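Local coordinates for beta-N-acetylglucosaminidase-like protein Glycoside hydrolase family 20 (Flavobacterium johnsoniae, PDB 6YHH) that probably removes terminal N-acetylglucosamine units from chitin-derived oligosaccharides, as a family 20 beta-N-acetylhexosaminidase of bacterial chitin degradation, at residues S567-L578 with S663-L671; A598-L606 with I616-S624. All coordinates share one frame; numbering follows the deposited sequence.

Interaction 1. Residues S567-L578 with S663-L671; sequences SLAFDEAVSQYL and SVYESLKKL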
loop_
_atom_site.group_PDB
_atom_site.type_symbol
_atom_site.label_atom_id
_atom_site.label_comp_id
_atom_site.label_asym_id
_atom_site.label_seq_id
_atom_site.Cartn_x
_atom_site.Cartn_y
_atom_site.Cartn_z
ATOM N N SER A 567 -20.370 10.837 -16.116
ATOM C CA SER A 567 -20.303 11.642 -17.330
ATOM C C SER A 567 -20.519 10.764 -18.557
ATOM O O SER A 567 -21.274 11.135 -19.443
ATOM C CB SER A 567 -18.991 12.367 -17.477
ATOM O OG SER A 567 -18.857 13.260 -16.348
ATOM N N LEU A 568 -19.801 9.644 -18.642
ATOM C CA LEU A 568 -19.952 8.787 -19.836
ATOM C C LEU A 568 -21.394 8.271 -19.923
ATOM O O LEU A 568 -21.961 8.216 -21.028
ATOM C CB LEU A 568 -18.992 7.624 -19.754
ATOM C CG LEU A 568 -17.502 7.946 -19.933
ATOM C CD1 LEU A 568 -16.653 6.674 -19.743
ATOM C CD2 LEU A 568 -17.235 8.675 -21.185
ATOM N N ALA A 569 -21.964 7.900 -18.789
ATOM C CA ALA A 569 -23.367 7.473 -18.789
ATOM C C ALA A 569 -24.348 8.519 -19.175
ATOM O O ALA A 569 -25.321 8.248 -19.866
ATOM C CB ALA A 569 -23.733 6.802 -17.476
ATOM N N PHE A 570 -24.113 9.719 -18.711
ATOM C CA PHE A 570 -24.906 10.872 -19.074
ATOM C C PHE A 570 -24.852 11.135 -20.540
ATOM O O PHE A 570 -25.877 11.338 -21.256
ATOM C CB PHE A 570 -24.457 12.106 -18.285
ATOM C CG PHE A 570 -25.324 13.307 -18.533
ATOM C CD1 PHE A 570 -26.683 13.325 -18.167
ATOM C CD2 PHE A 570 -24.812 14.476 -19.130
ATOM C CE1 PHE A 570 -27.441 14.490 -18.364
ATOM C CE2 PHE A 570 -25.566 15.592 -19.344
ATOM C CZ PHE A 570 -26.942 15.579 -18.980
ATOM N N ASP A 571 -23.620 11.112 -21.073
ATOM C CA ASP A 571 -23.447 11.391 -22.468
ATOM C C ASP A 571 -24.305 10.425 -23.327
ATOM O O ASP A 571 -24.908 10.883 -24.329
ATOM C CB ASP A 571 -21.981 11.136 -22.848
ATOM C CG ASP A 571 -21.014 12.248 -22.372
ATOM O OD1 ASP A 571 -21.431 13.346 -22.018
ATOM O OD2 ASP A 571 -19.796 11.949 -22.417
ATOM N N GLU A 572 -24.290 9.166 -22.942
ATOM C CA GLU A 572 -25.030 8.076 -23.632
ATOM C C GLU A 572 -26.514 8.370 -23.508
ATOM O O GLU A 572 -27.267 8.317 -24.525
ATOM C CB GLU A 572 -24.695 6.713 -23.040
ATOM C CG GLU A 572 -25.547 5.535 -23.593
ATOM C CD GLU A 572 -25.318 5.278 -25.092
ATOM O OE1 GLU A 572 -24.351 5.874 -25.702
ATOM O OE2 GLU A 572 -26.143 4.482 -25.678
ATOM N N ALA A 573 -26.968 8.700 -22.309
ATOM C CA ALA A 573 -28.384 8.984 -22.116
ATOM C C ALA A 573 -28.820 10.192 -22.938
ATOM O O ALA A 573 -29.936 10.199 -23.540
ATOM C CB ALA A 573 -28.683 9.185 -20.636
ATOM N N VAL A 574 -28.007 11.253 -22.977
ATOM C CA VAL A 574 -28.345 12.437 -23.775
ATOM C C VAL A 574 -28.421 12.137 -25.298
ATOM O O VAL A 574 -29.344 12.572 -26.018
ATOM C CB VAL A 574 -27.400 13.598 -23.477
ATOM C CG1 VAL A 574 -27.511 14.725 -24.524
ATOM C CG2 VAL A 574 -27.725 14.103 -22.078
ATOM N N SER A 575 -27.455 11.377 -25.765
ATOM C CA SER A 575 -27.420 10.960 -27.209
ATOM C C SER A 575 -28.640 10.151 -27.540
ATOM O O SER A 575 -29.311 10.474 -28.542
ATOM C CB SER A 575 -26.208 10.138 -27.550
ATOM O OG SER A 575 -25.034 10.971 -27.496
ATOM N N GLN A 576 -28.979 9.224 -26.670
ATOM C CA GLN A 576 -30.161 8.352 -26.976
ATOM C C GLN A 576 -31.436 9.188 -26.999
ATOM O O GLN A 576 -32.272 9.008 -27.925
ATOM C CB GLN A 576 -30.336 7.299 -25.956
ATOM C CG GLN A 576 -29.267 6.269 -25.984
ATOM C CD GLN A 576 -29.441 5.310 -27.123
ATOM O OE1 GLN A 576 -30.563 5.073 -27.612
ATOM N NE2 GLN A 576 -28.349 4.695 -27.525
ATOM N N TYR A 577 -31.575 10.079 -26.016
ATOM C CA TYR A 577 -32.730 10.960 -25.957
ATOM C C TYR A 577 -32.820 11.849 -27.150
ATOM O O TYR A 577 -33.938 12.002 -27.718
ATOM C CB TYR A 577 -32.756 11.763 -24.600
ATOM C CG TYR A 577 -33.747 12.896 -24.547
ATOM C CD1 TYR A 577 -35.148 12.646 -24.465
ATOM C CD2 TYR A 577 -33.355 14.188 -24.644
ATOM C CE1 TYR A 577 -36.038 13.681 -24.423
ATOM C CE2 TYR A 577 -34.281 15.227 -24.589
ATOM C CZ TYR A 577 -35.601 14.944 -24.502
ATOM O OH TYR A 577 -36.539 15.967 -24.503
ATOM N N LEU A 578 -31.702 12.492 -27.605
ATOM C CA LEU A 578 -31.874 13.467 -28.670
ATOM C C LEU A 578 -32.254 12.756 -29.964
ATOM O O LEU A 578 -32.970 13.356 -30.775
ATOM C CB LEU A 578 -30.618 14.268 -28.928
ATOM C CG LEU A 578 -30.311 15.227 -27.781
ATOM C CD1 LEU A 578 -28.895 15.776 -27.987
ATOM C CD2 LEU A 578 -31.341 16.317 -27.739
ATOM N N SER A 663 -17.212 17.041 -16.807
ATOM C CA SER A 663 -17.115 16.408 -18.110
ATOM C C SER A 663 -18.469 15.993 -18.654
ATOM O O SER A 663 -18.570 15.251 -19.593
ATOM C CB SER A 663 -16.126 15.238 -18.050
ATOM O OG SER A 663 -16.508 14.287 -17.065
ATOM N N VAL A 664 -19.498 16.556 -18.054
ATOM C CA VAL A 664 -20.878 16.549 -18.594
ATOM C C VAL A 664 -21.217 17.826 -19.329
ATOM O O VAL A 664 -22.298 17.935 -19.931
ATOM C CB VAL A 664 -21.895 16.311 -17.446
ATOM C CG1 VAL A 664 -21.755 14.934 -16.819
ATOM C CG2 VAL A 664 -21.827 17.372 -16.372
ATOM N N TYR A 665 -20.353 18.842 -19.309
ATOM C CA TYR A 665 -20.639 20.082 -19.965
ATOM C C TYR A 665 -21.046 19.990 -21.444
ATOM O O TYR A 665 -22.122 20.574 -21.857
ATOM C CB TYR A 665 -19.479 21.081 -19.819
ATOM C CG TYR A 665 -19.615 22.200 -20.767
ATOM C CD1 TYR A 665 -20.553 23.200 -20.528
ATOM C CD2 TYR A 665 -18.837 22.245 -21.916
ATOM C CE1 TYR A 665 -20.703 24.229 -21.427
ATOM C CE2 TYR A 665 -18.948 23.284 -22.808
ATOM C CZ TYR A 665 -19.873 24.275 -22.548
ATOM O OH TYR A 665 -20.028 25.345 -23.465
ATOM N N GLU A 666 -20.275 19.219 -22.219
ATOM C CA GLU A 666 -20.580 19.116 -23.678
ATOM C C GLU A 666 -22.004 18.588 -23.928
ATOM O O GLU A 666 -22.697 19.124 -24.782
ATOM C CB GLU A 666 -19.575 18.301 -24.431
ATOM C CG GLU A 666 -18.185 18.958 -24.470
ATOM C CD GLU A 666 -18.102 20.288 -25.266
ATOM O OE1 GLU A 666 -18.996 20.636 -26.105
ATOM O OE2 GLU A 666 -17.111 21.039 -25.043
ATOM N N SER A 667 -22.410 17.606 -23.143
ATOM C CA SER A 667 -23.751 17.042 -23.222
ATOM C C SER A 667 -24.839 17.946 -22.723
ATOM O O SER A 667 -25.967 17.952 -23.295
ATOM C CB SER A 667 -23.759 15.703 -22.523
ATOM O OG SER A 667 -23.147 14.711 -23.356
ATOM N N LEU A 668 -24.545 18.775 -21.713
ATOM C CA LEU A 668 -25.478 19.785 -21.302
ATOM C C LEU A 668 -25.736 20.731 -22.489
ATOM O O LEU A 668 -26.909 21.134 -22.717
ATOM C CB LEU A 668 -24.952 20.595 -20.117
ATOM C CG LEU A 668 -24.767 19.813 -18.816
ATOM C CD1 LEU A 668 -24.097 20.741 -17.852
ATOM C CD2 LEU A 668 -26.093 19.351 -18.240
ATOM N N LYS A 669 -24.659 21.140 -23.149
ATOM C CA LYS A 669 -24.728 22.094 -24.274
ATOM C C LYS A 669 -25.570 21.450 -25.407
ATOM O O LYS A 669 -26.440 22.149 -25.988
ATOM C CB LYS A 669 -23.315 22.475 -24.786
ATOM N N LYS A 670 -25.366 20.162 -25.661
ATOM C CA LYS A 670 -26.110 19.457 -26.735
ATOM C C LYS A 670 -27.589 19.433 -26.446
ATOM O O LYS A 670 -28.431 19.498 -27.382
ATOM C CB LYS A 670 -25.617 18.019 -26.898
ATOM C CG LYS A 670 -24.304 17.812 -27.653
ATOM C CD LYS A 670 -23.772 16.389 -27.647
ATOM C CE LYS A 670 -24.821 15.413 -28.113
ATOM N NZ LYS A 670 -24.282 14.032 -28.136
ATOM N N LEU A 671 -27.950 19.360 -25.167
ATOM C CA LEU A 671 -29.407 19.327 -24.825
ATOM C C LEU A 671 -30.131 20.578 -25.143
ATOM O O LEU A 671 -31.330 20.558 -25.343
ATOM C CB LEU A 671 -29.646 19.052 -23.342
ATOM C CG LEU A 671 -29.614 17.648 -22.887
ATOM C CD1 LEU A 671 -29.713 17.687 -21.348
ATOM C CD2 LEU A 671 -30.784 16.814 -23.495
HETATM O O HOH W 1 -20.339 15.900 -21.881
HETATM O O HOH W 2 -17.830 12.936 -20.862
HETATM O O HOH W 3 -24.101 13.287 -25.511
#
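In the helical region at the C-terminal end of the chain, the last helix, 665-671, and the residues leading into it pack alongside helix 565-579, with Ser567, Phe570, Asp571 and Val574 meeting Ser663, Val664, Ser667 and Leu671. The short axes run nearly parallel, 17° apart, and come within 9.4 Å of each other.

At the upstream end Ser567 OG donates to Ser663 OG over 2.7 Å, and Ser663 OG is also bonded to Glu533. One turn on, Ser667 OG gives its hydrogen to Asp571 OD1 at 2.6 Å, arriving from above the carboxylate plane, 39° out of it. Ser667 OG lies anti to its carbonyl carbon (chi1 -77°), which sets the hydroxyl before the carboxylate; a side chain this small suits the place where the backbones run close. Waters 1 and 2 both donate to Ser663 O, one also to Asp571 OD1 and the other to OD2, and water 1 accepts from Ser667 N at 3.0 Å, so the residues leading into the last helix are tied to one aspartate, Asp571. Water 3 gathers Asp571 O, Ser667 OG and Lys670 NZ.

Next to this polar seam the packing is apolar and of the knobs-into-holes kind: Leu671 sits among Phe570, Val574, Tyr577 and Leu578. Its CD2 meets the ring edge of Tyr577 at CD2, 3.9 Å away, while its CG lies against both methyls of Val574. Val574 CG2 also rests 3.5 Å above one face of the Phe570 ring, toward the rim. The Phe570 side chain crosses Val664 at about a right angle, with Val664 CB 3.8 Å from Phe570 CD2, and Phe570 CZ reaches Leu668 CD2 at 3.9 Å. Trp596 and Phe592 of helix 583-607 pack edge-to-face with Phe570.

Interaction 2. Residues A598-L606 with I616-S624; sequences AVNKGLVEL and ILPLSKKLS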
loop_
_atom_site.group_PDB
_atom_site.type_symbol
_atom_site.label_atom_id
_atom_site.label_comp_id
_atom_site.label_asym_id
_atom_site.label_seq_id
_atom_site.Cartn_x
_atom_site.Cartn_y
_atom_site.Cartn_z
ATOM N N ALA A 598 -29.168 16.233 -5.619
ATOM C CA ALA A 598 -28.959 15.601 -4.344
ATOM C C ALA A 598 -27.475 15.635 -3.931
ATOM O O ALA A 598 -27.127 15.779 -2.723
ATOM C CB ALA A 598 -29.516 14.172 -4.333
ATOM N N VAL A 599 -26.590 15.397 -4.889
ATOM C CA VAL A 599 -25.156 15.451 -4.599
ATOM C C VAL A 599 -24.745 16.826 -4.055
ATOM O O VAL A 599 -24.023 16.938 -3.069
ATOM C CB VAL A 599 -24.340 15.086 -5.875
ATOM C CG1 VAL A 599 -22.872 15.481 -5.703
ATOM C CG2 VAL A 599 -24.541 13.616 -6.250
ATOM N N ASN A 600 -25.240 17.867 -4.661
ATOM C CA ASN A 600 -24.893 19.212 -4.242
ATOM C C ASN A 600 -25.400 19.422 -2.828
ATOM O O ASN A 600 -24.708 20.010 -2.013
ATOM C CB ASN A 600 -25.442 20.275 -5.160
ATOM C CG ASN A 600 -25.046 21.649 -4.730
ATOM O OD1 ASN A 600 -23.864 22.007 -4.675
ATOM N ND2 ASN A 600 -26.064 22.445 -4.315
ATOM N N LYS A 601 -26.635 19.010 -2.532
ATOM C CA LYS A 601 -27.111 19.099 -1.133
ATOM C C LYS A 601 -26.193 18.381 -0.180
ATOM O O LYS A 601 -25.831 18.928 0.849
ATOM C CB LYS A 601 -28.532 18.533 -0.913
ATOM C CG LYS A 601 -29.613 19.304 -1.700
ATOM C CD LYS A 601 -30.947 18.603 -1.787
ATOM C CE LYS A 601 -31.742 18.551 -0.519
ATOM N NZ LYS A 601 -32.794 17.453 -0.412
ATOM N N GLY A 602 -25.732 17.201 -0.547
ATOM C CA GLY A 602 -24.856 16.452 0.304
ATOM C C GLY A 602 -23.527 17.108 0.540
ATOM O O GLY A 602 -23.021 17.153 1.686
ATOM N N LEU A 603 -22.990 17.737 -0.505
ATOM C CA LEU A 603 -21.744 18.454 -0.365
ATOM C C LEU A 603 -21.883 19.680 0.548
ATOM O O LEU A 603 -21.030 19.987 1.417
ATOM C CB LEU A 603 -21.243 18.870 -1.730
ATOM C CG LEU A 603 -20.798 17.738 -2.669
ATOM C CD1 LEU A 603 -20.389 18.360 -4.019
ATOM C CD2 LEU A 603 -19.654 16.967 -2.014
ATOM N N VAL A 604 -22.989 20.405 0.371
ATOM C CA VAL A 604 -23.256 21.568 1.255
ATOM C C VAL A 604 -23.371 21.124 2.728
ATOM O O VAL A 604 -22.749 21.745 3.639
ATOM C CB VAL A 604 -24.477 22.360 0.756
ATOM C CG1 VAL A 604 -24.924 23.384 1.778
ATOM C CG2 VAL A 604 -24.140 23.060 -0.579
ATOM N N GLU A 605 -24.029 20.024 2.964
ATOM C CA GLU A 605 -24.161 19.454 4.327
ATOM C C GLU A 605 -22.747 19.146 4.831
ATOM O O GLU A 605 -22.383 19.528 5.975
ATOM C CB GLU A 605 -24.945 18.165 4.357
ATOM C CG GLU A 605 -26.396 18.240 4.038
ATOM C CD GLU A 605 -26.995 16.875 4.434
ATOM O OE1 GLU A 605 -27.236 16.640 5.616
ATOM O OE2 GLU A 605 -27.136 16.006 3.591
ATOM N N LEU A 606 -21.936 18.439 4.026
ATOM C CA LEU A 606 -20.568 18.107 4.479
ATOM C C LEU A 606 -19.729 19.268 4.812
ATOM O O LEU A 606 -18.901 19.250 5.765
ATOM C CB LEU A 606 -19.803 17.284 3.429
ATOM C CG LEU A 606 -20.296 15.878 3.117
ATOM C CD1 LEU A 606 -19.482 15.291 1.998
ATOM C CD2 LEU A 606 -20.350 15.001 4.340
ATOM N N ILE A 616 -14.908 22.854 -4.029
ATOM C CA ILE A 616 -15.731 22.240 -5.017
ATOM C C ILE A 616 -17.146 22.759 -4.998
ATOM O O ILE A 616 -17.866 22.569 -5.973
ATOM C CB ILE A 616 -15.775 20.722 -5.008
ATOM C CG1 ILE A 616 -16.271 20.193 -3.749
ATOM C CG2 ILE A 616 -14.366 20.207 -5.324
ATOM C CD1 ILE A 616 -16.434 18.663 -3.775
ATOM N N LEU A 617 -17.530 23.426 -3.926
ATOM C CA LEU A 617 -18.943 23.913 -3.843
ATOM C C LEU A 617 -19.354 24.768 -5.037
ATOM O O LEU A 617 -20.497 24.679 -5.505
ATOM C CB LEU A 617 -19.185 24.659 -2.497
ATOM C CG LEU A 617 -19.173 23.782 -1.236
ATOM C CD1 LEU A 617 -19.510 24.664 -0.071
ATOM C CD2 LEU A 617 -20.085 22.548 -1.317
ATOM N N PRO A 618 -18.489 25.675 -5.544
ATOM C CA PRO A 618 -18.977 26.499 -6.643
ATOM C C PRO A 618 -19.313 25.666 -7.877
ATOM O O PRO A 618 -20.275 25.963 -8.636
ATOM C CB PRO A 618 -17.798 27.431 -6.945
ATOM C CG PRO A 618 -17.090 27.518 -5.587
ATOM C CD PRO A 618 -17.176 26.132 -5.041
ATOM N N LEU A 619 -18.592 24.560 -8.064
ATOM C CA LEU A 619 -18.734 23.745 -9.215
ATOM C C LEU A 619 -20.000 22.878 -9.085
ATOM O O LEU A 619 -20.816 22.743 -10.031
ATOM C CB LEU A 619 -17.470 22.852 -9.430
ATOM C CG LEU A 619 -17.386 22.173 -10.810
ATOM C CD1 LEU A 619 -17.291 23.156 -11.938
ATOM C CD2 LEU A 619 -16.169 21.189 -10.900
ATOM N N SER A 620 -20.233 22.344 -7.901
ATOM C CA SER A 620 -21.402 21.501 -7.668
ATOM C C SER A 620 -22.644 22.387 -7.670
ATOM O O SER A 620 -23.689 21.973 -8.135
ATOM C CB SER A 620 -21.302 20.654 -6.404
ATOM O OG SER A 620 -21.199 21.440 -5.162
ATOM N N LYS A 621 -22.512 23.654 -7.233
ATOM C CA LYS A 621 -23.658 24.580 -7.306
ATOM C C LYS A 621 -23.974 24.900 -8.737
ATOM O O LYS A 621 -25.157 24.841 -9.171
ATOM C CB LYS A 621 -23.382 25.843 -6.535
ATOM C CG LYS A 621 -24.429 26.903 -6.846
ATOM C CD LYS A 621 -24.332 28.110 -5.966
ATOM C CE LYS A 621 -25.325 29.205 -6.406
ATOM N NZ LYS A 621 -26.706 28.714 -6.507
ATOM N N LYS A 622 -22.961 25.165 -9.580
ATOM C CA LYS A 622 -23.199 25.393 -10.988
ATOM C C LYS A 622 -23.913 24.243 -11.697
ATOM O O LYS A 622 -24.883 24.431 -12.500
ATOM C CB LYS A 622 -21.912 25.794 -11.702
ATOM C CG LYS A 622 -21.393 27.156 -11.316
ATOM C CD LYS A 622 -19.914 27.409 -11.642
ATOM C CE LYS A 622 -19.580 28.815 -11.076
ATOM N NZ LYS A 622 -18.237 29.348 -11.427
ATOM N N LEU A 623 -23.508 23.005 -11.379
ATOM C CA LEU A 623 -24.182 21.847 -11.957
ATOM C C LEU A 623 -25.633 21.676 -11.435
ATOM O O LEU A 623 -26.556 21.333 -12.218
ATOM C CB LEU A 623 -23.355 20.564 -11.658
ATOM C CG LEU A 623 -23.863 19.312 -12.242
ATOM C CD1 LEU A 623 -23.966 19.399 -13.757
ATOM C CD2 LEU A 623 -23.031 18.086 -11.786
ATOM N N SER A 624 -25.862 21.910 -10.140
ATOM C CA SER A 624 -27.158 21.805 -9.499
ATOM C C SER A 624 -28.047 22.842 -10.096
ATOM O O SER A 624 -29.214 22.538 -10.435
ATOM C CB SER A 624 -27.049 22.017 -7.982
ATOM O OG SER A 624 -28.399 21.978 -7.420
HETATM O O HOH W 4 -22.462 24.070 -3.583
HETATM O O HOH W 5 -28.745 21.057 -4.859
#
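Asn600 extends its CG anti to the backbone N (chi1 -179°), carrying the amide across to helix 617-634, where Ser620 turns its OG between backbone N and carbonyl carbon (chi1 62°) to meet it. The hydroxyl donates to Asn600 OD1 over 2.8 Å, lying in the carbonyl plane with a C=O...donor angle of 149°. Water 4 donates to Asn600 OD1 as well, its oxygen 2.7 Å away, and to Leu617 O. On the other arm of the amide, ND2 donates to water 5, which also bonds Ser624 OG, itself held by Gln628. Asparagine suits this spot because it can accept and donate at once, and its side chain is the knob in a hole lined by Leu617, Ser620, Lys621 and Ser624. Asn600 CB packs on Ser624 CB at 3.7 Å, where a small serine permits a close approach.

Toward Leu603 and Leu617, branched aliphatic groups take over. Leu603 CD1 presses on Ser620 CB at 3.4 Å, tighter than usual, and both methyls of Leu603 meet Ile616 CD1. Leu617 CD2 lies against Leu603 CB and, more loosely, Val604 CG2.

The two segments form a helical hairpin, their axes running roughly antiparallel. Phe528 of helix 523-529 touches Val599, Leu603 and Ser620, while Leu619 and Leu623 pack on strand 660-662.

Both contacts belong to the same C-terminal helical region, away from the predicted catalytic Glu317. Both are partly buried, but interaction 2 has the more open rim, with exposed Val604 and Lys621 among its few touching residues, while most touching residues of interaction 1 are buried. Interaction 1 is the larger, burying 611 Å² against 314 Å², and joins distant parts of the chain; interaction 2, nested within that loop, joins consecutive helices. Its chemistry is centred on one amide and its waters, flanked by a small aliphatic patch, whereas interaction 1 separates a carboxylate-centred water network from a broad aromatic and aliphatic core. Helix 583-607 serves both. The two meet where Val664 CG2 touches Leu623 CD1 at 3.9 Å.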